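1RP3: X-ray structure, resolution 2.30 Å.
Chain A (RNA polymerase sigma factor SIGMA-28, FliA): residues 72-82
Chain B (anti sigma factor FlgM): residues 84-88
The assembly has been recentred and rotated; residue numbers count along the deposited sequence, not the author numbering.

Chain A (72-82) IKLRIKGAIYD
Chain B 84-88: IEFFT

The contact joins a helix of the sigma factor FliA to the C-terminal residues of the anti-sigma factor FlgM. Residues 72-82 of chain A are helical throughout, with phi/psi near -65/-40 and unbroken i to i+4 backbone hydrogen bonds. In chain B, residues 84-87 are helical, phi/psi going from -64/-45 at Ile B84 to -82/-38 at Phe B87, and Thr B88 (phi -95°) ends the chain with its carboxylate. The stretches register at Leu A74 CA to Thr B88 CA, 6.1 Å, and Lys A77 CA to Phe B87 CA, 7.9 Å; chain B approaches roughly across the chain A helix, C-terminus first. Together they bury 328 Å², most on Thr B88 (67 Å²), Lys A77 (65 Å²) and Tyr A81 (54 Å²), then Phe B86 (41 Å²).

Ile A72 (m, m) is buried but out of reach of the chain B stretch. Lys A73 follows with its CA-to-CB bond toward chain B. From chi1 of -169° (t), chi2 lies off the wells at -147°, and chi3 m and chi4 t carry the amine onward; Lys A73 CD comes within 3.5 Å of Thr B88 OXT, and Lys A73 NZ forms a long salt bridge to Thr B88 OXT at 3.9 Å. Leu A74 starts sideways, but its t, p rotamer (-179°, 61°) brings its end nearer, setting apolar CD1 4.0 Å from Thr B88 O. Arg A75 (m, m, m) and Ile A76 (m, t) do not touch the stretch.

Lys A77 is the centre of the polar contact. Its CB points toward chain B, and after chi1 of -66° (m) the other torsions are all t, so the chain is nearly extended. Lys A77 CD passes 3.8 Å from Phe B87 O. Lys A77 NZ donates to Phe B86 O at 2.7 Å and to Thr B88 OXT at 2.9 Å, the latter also a salt bridge. Glu B85 O lies 2.8 Å from Lys A77 NZ, but at too poor an angle for a hydrogen bond. A long cationic side chain suits this buried place: the terminal carboxylate meets its charge. Thr B88 is itself held by Ile B84 (m, t): with chi1 of 72° (p), Thr B88 OG1 donates to Ile B84 O at 2.7 Å, and Thr B88 N donates to Ile B84 O at 2.9 Å. Glu B85 is exposed (chi1 -136°, chi2 144°, chi3 48°).

Gly A78, Ala A79 and Ile A80 (m, t) leave the stretch untouched. Tyr A81 again points toward it (chi1 -77°, m; chi2 -71°). Phe B86 begins away, yet chi1 of 178° (t) and chi2 of 80° place Phe B86 CZ 3.2 Å from Tyr A81 OH. The buried rings meet obliquely, Tyr A81 CZ 4.5 Å from Phe B86 CE2, offering apolar area while the hydroxyl binds a water, 2.5 Å from Tyr A81 OH, that donates to Phe B86 O at 2.6 Å. Buried Phe B87 (-68°, m; -80°) starts away, its end nearer. Asp A82 (m) is exposed, beyond the contact.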

# COMPACT_ATOMS: atom_id res chain seq x y z
N ILE A 72 15.29 1.59 3.96
CA ILE A 72 14.89 2.52 2.89
C ILE A 72 13.41 2.29 2.59
O ILE A 72 12.61 3.22 2.55
CB ILE A 72 15.67 2.27 1.55
CG1 ILE A 72 17.20 2.35 1.73
CG2 ILE A 72 15.17 3.21 0.48
CD1 ILE A 72 17.69 3.63 2.25
N LYS A 73 13.06 1.02 2.39
CA LYS A 73 11.69 0.65 2.07
C LYS A 73 10.72 1.10 3.15
O LYS A 73 9.65 1.63 2.86
CB LYS A 73 11.57 -0.86 1.89
CG LYS A 73 10.24 -1.27 1.30
CD LYS A 73 9.76 -2.62 1.82
CE LYS A 73 10.68 -3.75 1.40
NZ LYS A 73 10.25 -5.04 2.03
N LEU A 74 11.14 0.96 4.39
CA LEU A 74 10.31 1.35 5.51
C LEU A 74 10.06 2.86 5.56
O LEU A 74 8.92 3.29 5.80
CB LEU A 74 10.97 0.86 6.80
CG LEU A 74 10.25 1.14 8.11
CD1 LEU A 74 8.88 0.46 8.11
CD2 LEU A 74 11.12 0.63 9.24
N ARG A 75 11.10 3.65 5.33
CA ARG A 75 10.95 5.11 5.35
C ARG A 75 10.10 5.63 4.19
O ARG A 75 9.35 6.59 4.35
CB ARG A 75 12.32 5.80 5.36
CG ARG A 75 13.18 5.48 6.59
CD ARG A 75 12.59 6.06 7.86
NE ARG A 75 12.26 7.48 7.73
CZ ARG A 75 13.12 8.48 7.93
NH1 ARG A 75 14.39 8.24 8.26
NH2 ARG A 75 12.72 9.74 7.77
N ILE A 76 10.20 4.98 3.03
CA ILE A 76 9.44 5.37 1.85
C ILE A 76 7.95 5.17 2.14
O ILE A 76 7.16 6.09 1.94
CB ILE A 76 9.86 4.53 0.60
CG1 ILE A 76 11.27 4.90 0.17
CG2 ILE A 76 8.86 4.71 -0.54
CD1 ILE A 76 11.86 3.93 -0.84
N LYS A 77 7.58 3.98 2.62
CA LYS A 77 6.19 3.68 2.96
C LYS A 77 5.70 4.66 4.02
O LYS A 77 4.61 5.23 3.90
CB LYS A 77 6.04 2.23 3.46
CG LYS A 77 6.35 1.18 2.39
CD LYS A 77 6.01 -0.24 2.82
CE LYS A 77 6.21 -1.22 1.66
NZ LYS A 77 5.68 -2.60 1.93
N GLY A 78 6.57 4.93 4.99
CA GLY A 78 6.26 5.83 6.08
C GLY A 78 5.95 7.22 5.59
O GLY A 78 4.95 7.79 6.00
N ALA A 79 6.76 7.74 4.68
CA ALA A 79 6.54 9.09 4.16
C ALA A 79 5.26 9.17 3.34
O ALA A 79 4.58 10.18 3.35
CB ALA A 79 7.73 9.56 3.32
N ILE A 80 4.94 8.09 2.63
CA ILE A 80 3.74 8.07 1.80
C ILE A 80 2.50 8.00 2.69
O ILE A 80 1.54 8.73 2.46
CB ILE A 80 3.81 6.93 0.75
CG1 ILE A 80 4.90 7.24 -0.27
CG2 ILE A 80 2.49 6.72 0.05
CD1 ILE A 80 5.13 6.13 -1.29
N TYR A 81 2.52 7.14 3.70
CA TYR A 81 1.38 7.02 4.62
C TYR A 81 1.25 8.29 5.46
O TYR A 81 0.14 8.69 5.84
CB TYR A 81 1.49 5.77 5.49
CG TYR A 81 1.13 4.50 4.75
CD1 TYR A 81 -0.19 4.24 4.39
CD2 TYR A 81 2.10 3.59 4.37
CE1 TYR A 81 -0.54 3.11 3.67
CE2 TYR A 81 1.78 2.46 3.65
CZ TYR A 81 0.45 2.22 3.31
OH TYR A 81 0.12 1.08 2.63
N ASP A 82 2.38 8.95 5.72
CA ASP A 82 2.38 10.20 6.48
C ASP A 82 1.55 11.22 5.73
O ASP A 82 0.78 11.98 6.33
CB ASP A 82 3.79 10.79 6.64
CG ASP A 82 4.56 10.20 7.82
OD1 ASP A 82 3.93 9.58 8.71
OD2 ASP A 82 5.80 10.35 7.85
N ILE B 84 2.26 -8.66 5.84
CA ILE B 84 3.56 -8.20 6.29
C ILE B 84 4.36 -7.54 5.17
O ILE B 84 4.95 -6.50 5.37
CB ILE B 84 4.37 -9.34 6.95
CG1 ILE B 84 3.69 -9.73 8.27
CG2 ILE B 84 5.82 -8.90 7.22
CD1 ILE B 84 4.38 -10.84 9.01
N GLU B 85 4.36 -8.16 3.99
CA GLU B 85 5.08 -7.60 2.84
C GLU B 85 4.50 -6.25 2.43
O GLU B 85 5.23 -5.35 2.04
CB GLU B 85 5.00 -8.57 1.65
CG GLU B 85 6.32 -8.76 0.90
CD GLU B 85 6.51 -10.19 0.40
OE1 GLU B 85 5.56 -10.74 -0.21
OE2 GLU B 85 7.60 -10.76 0.62
N PHE B 86 3.18 -6.11 2.54
CA PHE B 86 2.53 -4.86 2.18
C PHE B 86 2.79 -3.73 3.17
O PHE B 86 3.09 -2.60 2.77
CB PHE B 86 1.02 -5.06 2.03
CG PHE B 86 0.27 -3.80 1.71
CD1 PHE B 86 0.24 -3.31 0.40
CD2 PHE B 86 -0.38 -3.09 2.71
CE1 PHE B 86 -0.43 -2.12 0.10
CE2 PHE B 86 -1.06 -1.89 2.41
CZ PHE B 86 -1.08 -1.41 1.11
N PHE B 87 2.67 -4.03 4.46
CA PHE B 87 2.86 -2.99 5.48
C PHE B 87 4.29 -2.64 5.91
O PHE B 87 4.60 -1.46 6.11
CB PHE B 87 1.98 -3.28 6.70
CG PHE B 87 0.51 -3.14 6.43
CD1 PHE B 87 -0.09 -1.89 6.42
CD2 PHE B 87 -0.29 -4.26 6.23
CE1 PHE B 87 -1.46 -1.74 6.21
CE2 PHE B 87 -1.67 -4.13 6.02
CZ PHE B 87 -2.25 -2.86 6.01
N THR B 88 5.17 -3.63 5.99
CA THR B 88 6.56 -3.41 6.41
C THR B 88 7.56 -3.21 5.26
O THR B 88 8.63 -2.62 5.52
CB THR B 88 7.07 -4.57 7.30
OG1 THR B 88 7.29 -5.74 6.49
CG2 THR B 88 6.08 -4.86 8.41
OXT THR B 88 7.30 -3.68 4.14
O HOH W 1 2.14 -0.25 2.12